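Local coordinates for magnesium-protoporphyrin O-methyltransferase (Synechocystis sp., PDB 4QDJ), which methylates magnesium-protoporphyrin IX, with S-adenosylmethionine as methyl donor, to give the 13-monomethyl ester on the pathway to chlorophyll, at residues His44-Leu55 and Gly74-Gln82. Residues are numbered along the deposited sequence; the frame is centred on the assembly and turned at random. Where two conformers were deposited one is given.
Sequences HQQTVDSVVAWL and GSLSIPLAQ. With SAM (S-adenosylmethionine), chain B.
Val52 overlaps the ends of two leucines at once: its CG2 lies 3.7 Å from Leu76 CD1 and 4.0 Å from Leu80 CD2, the valine and leucine side chains running antiparallel past one another. One turn earlier, Val48 has CG1 anti to the backbone N (chi1 170°), and this branch comes to 3.4 Å from Ser75 O and also brushes Leu76 CD1. At the far end Leu55 crosses Leu80 at roughly a right angle, CD2 to CD2 at 3.8 Å. The backbones come nearest at Val48-Leu76 and Val52-Leu80, and the axes of 44-55 and 77-82 run 27° from parallel; Ile132 on strand 130-133 touches Leu55, Leu76 and Leu80, joining both helices to the sheet of this class I methyltransferase fold.

His44 and Ser75 belong to the SAM pocket, where Asp91 and Tyr140 also hydrogen-bond the cofactor. The one N-H of His44 NE2 is shared between both carboxylate oxygens, at 2.7 Å to OXT (N-H...OXT 138°) and, more weakly, at 2.9 Å to O, so neither bond is straight. Ser75 CB sits at the ring edge, 3.5 Å from His44 CE1. Val48 CG2 lies over one ring face, offset toward the rim, and Tyr28 stacks with the same ring. A leucine here, having no N-H, would probably leave the SAM carboxylate less firmly held and its methionine end freer to turn. No hydrogen bond links the two segments directly, consistent with their being joined mainly by van der Waals contact, while the His44 NE2 N-H goes to the cofactor carboxylate.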
ATOM      1  N   HIS A  44      -6.013  -7.361   7.436  1.00  8.86           N
ATOM      2  CA  HIS A  44      -5.769  -6.321   6.446  1.00  9.10           C
ATOM      3  C   HIS A  44      -6.748  -5.162   6.613  1.00  8.81           C
ATOM      4  O   HIS A  44      -6.371  -3.999   6.478  1.00  9.08           O
ATOM      5  CB  HIS A  44      -5.853  -6.897   5.031  1.00 11.12           C
ATOM      6  CG  HIS A  44      -5.873  -5.855   3.958  1.00 14.24           C
ATOM      7  ND1 HIS A  44      -7.027  -5.490   3.301  1.00 15.60           N
ATOM      8  CD2 HIS A  44      -4.883  -5.096   3.433  1.00 16.75           C
ATOM      9  CE1 HIS A  44      -6.746  -4.554   2.412  1.00 16.79           C
ATOM     10  NE2 HIS A  44      -5.452  -4.296   2.472  1.00 17.90           N
ATOM     11  N   GLN A  45      -8.002  -5.476   6.924  1.00  8.51           N
ATOM     12  CA  GLN A  45      -8.993  -4.430   7.154  1.00  9.79           C
ATOM     13  C   GLN A  45      -8.608  -3.572   8.362  1.00 10.11           C
ATOM     14  O   GLN A  45      -8.840  -2.363   8.373  1.00  9.76           O
ATOM     15  CB  GLN A  45     -10.390  -5.023   7.339  1.00 12.07           C
ATOM     16  CG  GLN A  45     -11.487  -3.973   7.439  1.00 15.66           C
ATOM     17  CD  GLN A  45     -11.666  -3.192   6.149  1.00 18.27           C
ATOM     18  OE1 GLN A  45     -11.875  -3.774   5.084  1.00 20.53           O
ATOM     19  NE2 GLN A  45     -11.580  -1.871   6.238  1.00 19.97           N
ATOM     20  N   GLN A  46      -8.014  -4.198   9.374  1.00 10.30           N
ATOM     21  CA  GLN A  46      -7.558  -3.466  10.550  0.53 10.13           C
ATOM     22  C   GLN A  46      -6.427  -2.506  10.189  1.00 10.14           C
ATOM     23  O   GLN A  46      -6.393  -1.367  10.658  1.00 10.49           O
ATOM     24  CB  GLN A  46      -7.112  -4.428  11.654  0.53 12.33           C
ATOM     25  CG  GLN A  46      -6.597  -3.730  12.904  0.53 14.63           C
ATOM     26  CD  GLN A  46      -6.328  -4.691  14.044  0.53 18.99           C
ATOM     27  OE1 GLN A  46      -7.053  -5.668  14.234  0.53 21.90           O
ATOM     28  NE2 GLN A  46      -5.280  -4.417  14.813  0.53 19.32           N
ATOM     29  N   THR A  47      -5.506  -2.968   9.351  1.00  9.06           N
ATOM     30  CA  THR A  47      -4.397  -2.130   8.903  1.00  7.86           C
ATOM     31  C   THR A  47      -4.920  -0.914   8.148  1.00  8.44           C
ATOM     32  O   THR A  47      -4.524   0.220   8.424  1.00  9.44           O
ATOM     33  CB  THR A  47      -3.422  -2.916   8.005  1.00  8.16           C
ATOM     34  OG1 THR A  47      -2.860  -4.000   8.754  1.00  9.75           O
ATOM     35  CG2 THR A  47      -2.299  -2.013   7.507  1.00  9.82           C
ATOM     36  N   VAL A  48      -5.819  -1.158   7.200  1.00  8.07           N
ATOM     37  CA  VAL A  48      -6.442  -0.079   6.445  1.00  8.76           C
ATOM     38  C   VAL A  48      -7.151   0.907   7.369  1.00  8.48           C
ATOM     39  O   VAL A  48      -6.925   2.115   7.289  1.00  8.51           O
ATOM     40  CB  VAL A  48      -7.429  -0.627   5.395  1.00 10.27           C
ATOM     41  CG1 VAL A  48      -8.255   0.504   4.794  1.00 11.91           C
ATOM     42  CG2 VAL A  48      -6.675  -1.384   4.311  1.00 11.92           C
ATOM     43  N   ASP A  49      -7.990   0.388   8.261  1.00  8.55           N
ATOM     44  CA  ASP A  49      -8.751   1.240   9.171  1.00  9.09           C
ATOM     45  C   ASP A  49      -7.852   2.060  10.098  1.00  9.01           C
ATOM     46  O   ASP A  49      -8.165   3.206  10.416  1.00  9.66           O
ATOM     47  CB  ASP A  49      -9.757   0.421   9.986  1.00 11.09           C
ATOM     48  CG  ASP A  49     -10.940  -0.048   9.156  1.00 13.91           C
ATOM     49  OD1 ASP A  49     -11.171   0.513   8.064  0.50 13.69           O
ATOM     50  OD2 ASP A  49     -11.645  -0.978   9.602  0.63 13.57           O
ATOM     51  N   SER A  50      -6.736   1.477  10.526  1.00  8.94           N
ATOM     52  CA  SER A  50      -5.787   2.176  11.390  0.75  8.27           C
ATOM     53  C   SER A  50      -5.163   3.370  10.674  1.00  8.07           C
ATOM     54  O   SER A  50      -4.998   4.443  11.254  1.00  8.86           O
ATOM     55  CB  SER A  50      -4.687   1.224  11.872  0.75  9.65           C
ATOM     56  OG  SER A  50      -5.191   0.283  12.804  0.75 10.16           O
ATOM     57  N   VAL A  51      -4.810   3.177   9.408  1.00  7.13           N
ATOM     58  CA  VAL A  51      -4.198   4.249   8.629  1.00  7.99           C
ATOM     59  C   VAL A  51      -5.205   5.358   8.326  1.00  7.46           C
ATOM     60  O   VAL A  51      -4.902   6.543   8.477  1.00  7.15           O
ATOM     61  CB  VAL A  51      -3.549   3.706   7.338  1.00  7.59           C
ATOM     62  CG1 VAL A  51      -3.090   4.850   6.434  1.00  8.18           C
ATOM     63  CG2 VAL A  51      -2.379   2.805   7.693  1.00  8.62           C
ATOM     64  N   VAL A  52      -6.411   4.974   7.920  1.00  7.10           N
ATOM     65  CA  VAL A  52      -7.478   5.945   7.704  1.00  8.19           C
ATOM     66  C   VAL A  52      -7.715   6.757   8.977  1.00  7.57           C
ATOM     67  O   VAL A  52      -7.842   7.983   8.929  1.00  8.94           O
ATOM     68  CB  VAL A  52      -8.788   5.265   7.253  1.00  8.90           C
ATOM     69  CG1 VAL A  52      -9.934   6.273   7.214  1.00 10.26           C
ATOM     70  CG2 VAL A  52      -8.602   4.614   5.888  1.00 10.27           C
ATOM     71  N   ALA A  53      -7.743   6.071  10.117  1.00  7.62           N
ATOM     72  CA  ALA A  53      -7.969   6.729  11.399  1.00  7.95           C
ATOM     73  C   ALA A  53      -6.882   7.755  11.727  1.00  8.36           C
ATOM     74  O   ALA A  53      -7.180   8.835  12.241  1.00  8.82           O
ATOM     75  CB  ALA A  53      -8.086   5.699  12.517  1.00  9.65           C
ATOM     76  N   TRP A  54      -5.627   7.415  11.434  1.00  7.99           N
ATOM     77  CA  TRP A  54      -4.517   8.346  11.636  1.00  7.09           C
ATOM     78  C   TRP A  54      -4.751   9.621  10.843  1.00  7.83           C
ATOM     79  O   TRP A  54      -4.624  10.730  11.367  1.00  9.69           O
ATOM     80  CB  TRP A  54      -3.199   7.735  11.160  1.00  7.09           C
ATOM     81  CG  TRP A  54      -2.521   6.815  12.120  1.00  7.93           C
ATOM     82  CD1 TRP A  54      -2.861   6.574  13.420  1.00 10.57           C
ATOM     83  CD2 TRP A  54      -1.372   6.007  11.847  1.00  7.56           C
ATOM     84  NE1 TRP A  54      -1.993   5.660  13.971  1.00 11.62           N
ATOM     85  CE2 TRP A  54      -1.071   5.296  13.025  1.00  9.46           C
ATOM     86  CE3 TRP A  54      -0.572   5.812  10.716  1.00  8.93           C
ATOM     87  CZ2 TRP A  54       0.001   4.408  13.106  1.00 11.00           C
ATOM     88  CZ3 TRP A  54       0.491   4.931  10.797  1.00  9.63           C
ATOM     89  CH2 TRP A  54       0.767   4.240  11.985  1.00 10.45           C
ATOM     90  N   LEU A  55      -5.087   9.450   9.568  1.00  7.97           N
ATOM     91  CA  LEU A  55      -5.207  10.575   8.647  1.00  9.79           C
ATOM     92  C   LEU A  55      -6.423  11.439   8.961  1.00 10.57           C
ATOM     93  O   LEU A  55      -6.369  12.664   8.851  1.00 12.65           O
ATOM     94  CB  LEU A  55      -5.232  10.087   7.193  1.00 11.30           C
ATOM     95  CG  LEU A  55      -3.872  10.008   6.483  1.00 14.30           C
ATOM     96  CD1 LEU A  55      -2.866   9.186   7.273  1.00 16.66           C
ATOM     97  CD2 LEU A  55      -4.020   9.456   5.070  1.00 16.02           C
ATOM     98  N   GLY A  74      -7.881  -1.019  -4.255  1.00  8.44           N
ATOM     99  CA  GLY A  74      -8.319   0.260  -3.720  1.00  8.39           C
ATOM    100  C   GLY A  74      -8.865   0.235  -2.304  1.00  8.08           C
ATOM    101  O   GLY A  74      -9.613   1.133  -1.912  1.00  8.03           O
ATOM    102  N   SER A  75      -8.481  -0.778  -1.531  1.00  8.44           N
ATOM    103  CA  SER A  75      -8.967  -0.933  -0.160  1.00  8.04           C
ATOM    104  C   SER A  75      -8.689   0.287   0.710  1.00  7.99           C
ATOM    105  O   SER A  75      -9.480   0.619   1.592  1.00  8.56           O
ATOM    106  CB  SER A  75      -8.355  -2.173   0.490  1.00  9.82           C
ATOM    107  OG  SER A  75      -8.723  -3.349  -0.211  1.00 12.19           O
ATOM    108  N   LEU A  76      -7.561   0.948   0.469  1.00  7.05           N
ATOM    109  CA  LEU A  76      -7.237   2.176   1.186  1.00  6.76           C
ATOM    110  C   LEU A  76      -7.649   3.417   0.397  1.00  5.93           C
ATOM    111  O   LEU A  76      -8.149   4.386   0.970  1.00  6.75           O
ATOM    112  CB  LEU A  76      -5.743   2.244   1.509  1.00  6.80           C
ATOM    113  CG  LEU A  76      -5.289   3.530   2.204  1.00  8.65           C
ATOM    114  CD1 LEU A  76      -5.872   3.623   3.609  1.00 10.06           C
ATOM    115  CD2 LEU A  76      -3.777   3.614   2.237  1.00 10.29           C
ATOM    116  N   SER A  77      -7.436   3.381  -0.917  1.00  6.60           N
ATOM    117  CA  SER A  77      -7.714   4.537  -1.773  1.00  5.91           C
ATOM    118  C   SER A  77      -9.152   5.025  -1.674  1.00  6.09           C
ATOM    119  O   SER A  77      -9.410   6.230  -1.592  1.00  7.61           O
ATOM    120  CB  SER A  77      -7.400   4.212  -3.234  1.00  8.51           C
ATOM    121  OG  SER A  77      -6.011   4.035  -3.429  1.00 13.88           O
ATOM    122  N   ILE A  78     -10.087   4.086  -1.697  1.00  6.20           N
ATOM    123  CA  ILE A  78     -11.503   4.435  -1.681  1.00  7.15           C
ATOM    124  C   ILE A  78     -11.951   5.118  -0.375  1.00  7.33           C
ATOM    125  O   ILE A  78     -12.529   6.204  -0.425  1.00  6.92           O
ATOM    126  CB  ILE A  78     -12.390   3.230  -2.079  1.00  9.14           C
ATOM    127  CG1 ILE A  78     -12.099   2.841  -3.532  1.00  9.96           C
ATOM    128  CG2 ILE A  78     -13.865   3.554  -1.888  1.00 11.24           C
ATOM    129  CD1 ILE A  78     -12.711   1.524  -3.959  1.00 12.80           C
ATOM    130  N   PRO A  79     -11.664   4.515   0.797  1.00  7.14           N
ATOM    131  CA  PRO A  79     -12.066   5.239   2.011  1.00  8.36           C
ATOM    132  C   PRO A  79     -11.362   6.584   2.217  1.00  7.72           C
ATOM    133  O   PRO A  79     -11.955   7.479   2.820  1.00  8.16           O
ATOM    134  CB  PRO A  79     -11.724   4.264   3.146  1.00  9.59           C
ATOM    135  CG  PRO A  79     -10.792   3.270   2.553  1.00  9.90           C
ATOM    136  CD  PRO A  79     -11.168   3.163   1.109  1.00  9.15           C
ATOM    137  N   LEU A  80     -10.135   6.738   1.728  1.00  6.93           N
ATOM    138  CA  LEU A  80      -9.474   8.039   1.816  1.00  6.56           C
ATOM    139  C   LEU A  80     -10.185   9.065   0.936  1.00  6.30           C
ATOM    140  O   LEU A  80     -10.375  10.211   1.340  1.00  7.29           O
ATOM    141  CB  LEU A  80      -7.992   7.944   1.446  1.00  6.73           C
ATOM    142  CG  LEU A  80      -7.104   7.223   2.463  1.00  6.64           C
ATOM    143  CD1 LEU A  80      -5.648   7.260   2.018  1.00  9.31           C
ATOM    144  CD2 LEU A  80      -7.257   7.843   3.849  1.00  9.35           C
ATOM    145  N   ALA A  81     -10.587   8.644  -0.260  1.00  7.45           N
ATOM    146  CA  ALA A  81     -11.322   9.522  -1.165  1.00  7.94           C
ATOM    147  C   ALA A  81     -12.690   9.875  -0.589  1.00  7.34           C
ATOM    148  O   ALA A  81     -13.153  11.008  -0.721  1.00  9.05           O
ATOM    149  CB  ALA A  81     -11.470   8.877  -2.533  1.00  8.57           C
ATOM    150  N   GLN A  82     -13.332   8.898   0.047  1.00  6.95           N
ATOM    151  CA  GLN A  82     -14.612   9.122   0.711  1.00  7.76           C
ATOM    152  C   GLN A  82     -14.488  10.193   1.790  1.00  8.22           C
ATOM    153  O   GLN A  82     -15.426  10.957   2.031  1.00 10.33           O
ATOM    154  CB  GLN A  82     -15.136   7.816   1.319  1.00  7.18           C
ATOM    155  CG  GLN A  82     -15.696   6.841   0.293  1.00  7.56           C
ATOM    156  CD  GLN A  82     -16.061   5.489   0.885  1.00  8.92           C
ATOM    157  OE1 GLN A  82     -15.299   4.909   1.658  1.00 11.59           O
ATOM    158  NE2 GLN A  82     -17.235   4.982   0.519  1.00 10.15           N
TER
HETATM  159  N   SAM B 301      -1.711  -1.830  -0.744  1.00 14.30           N
HETATM  160  CA  SAM B 301      -2.910  -2.601  -1.063  1.00 17.95           C
HETATM  161  C   SAM B 301      -3.720  -2.887   0.194  1.00 19.22           C
HETATM  162  O   SAM B 301      -3.174  -2.935   1.297  1.00 20.84           O
HETATM  163  OXT SAM B 301      -4.935  -3.072   0.131  1.00 18.52           O
HETATM  164  CB  SAM B 301      -2.587  -3.895  -1.812  1.00 20.96           C
HETATM  165  CG  SAM B 301      -1.660  -4.889  -1.114  1.00 22.70           C
HETATM  166  SD  SAM B 301      -1.443  -6.411  -2.081  1.00 24.09           S
HETATM  167  CE  SAM B 301      -0.854  -7.568  -0.820  0.71 24.00           C
HETATM  168  C5' SAM B 301       0.119  -6.055  -2.913  1.00 19.71           C
HETATM  169  C4' SAM B 301      -0.088  -5.205  -4.157  1.00 15.58           C
HETATM  170  O4' SAM B 301       1.131  -4.568  -4.476  1.00 14.40           O
HETATM  171  C3' SAM B 301      -0.498  -6.020  -5.377  1.00 13.76           C
HETATM  172  O3' SAM B 301      -1.668  -5.463  -5.929  1.00 14.47           O
HETATM  173  C2' SAM B 301       0.652  -5.851  -6.350  1.00 13.95           C
HETATM  174  O2' SAM B 301       0.212  -5.782  -7.688  1.00 14.55           O
HETATM  175  C1' SAM B 301       1.270  -4.547  -5.876  1.00 12.67           C
HETATM  176  N9  SAM B 301       2.682  -4.395  -6.246  1.00 11.05           N
HETATM  177  C8  SAM B 301       3.685  -5.317  -6.110  1.00 11.60           C
HETATM  178  N7  SAM B 301       4.830  -4.765  -6.575  1.00 11.77           N
HETATM  179  C5  SAM B 301       4.565  -3.509  -7.000  1.00 10.56           C
HETATM  180  C6  SAM B 301       5.361  -2.520  -7.557  1.00 10.46           C
HETATM  181  N6  SAM B 301       6.657  -2.739  -7.764  1.00 12.29           N
HETATM  182  N1  SAM B 301       4.794  -1.312  -7.900  1.00 10.93           N
HETATM  183  C2  SAM B 301       3.450  -1.086  -7.685  1.00 12.03           C
HETATM  184  N3  SAM B 301       2.663  -2.075  -7.134  1.00 10.39           N
HETATM  185  C4  SAM B 301       3.217  -3.264  -6.796  1.00 11.45           C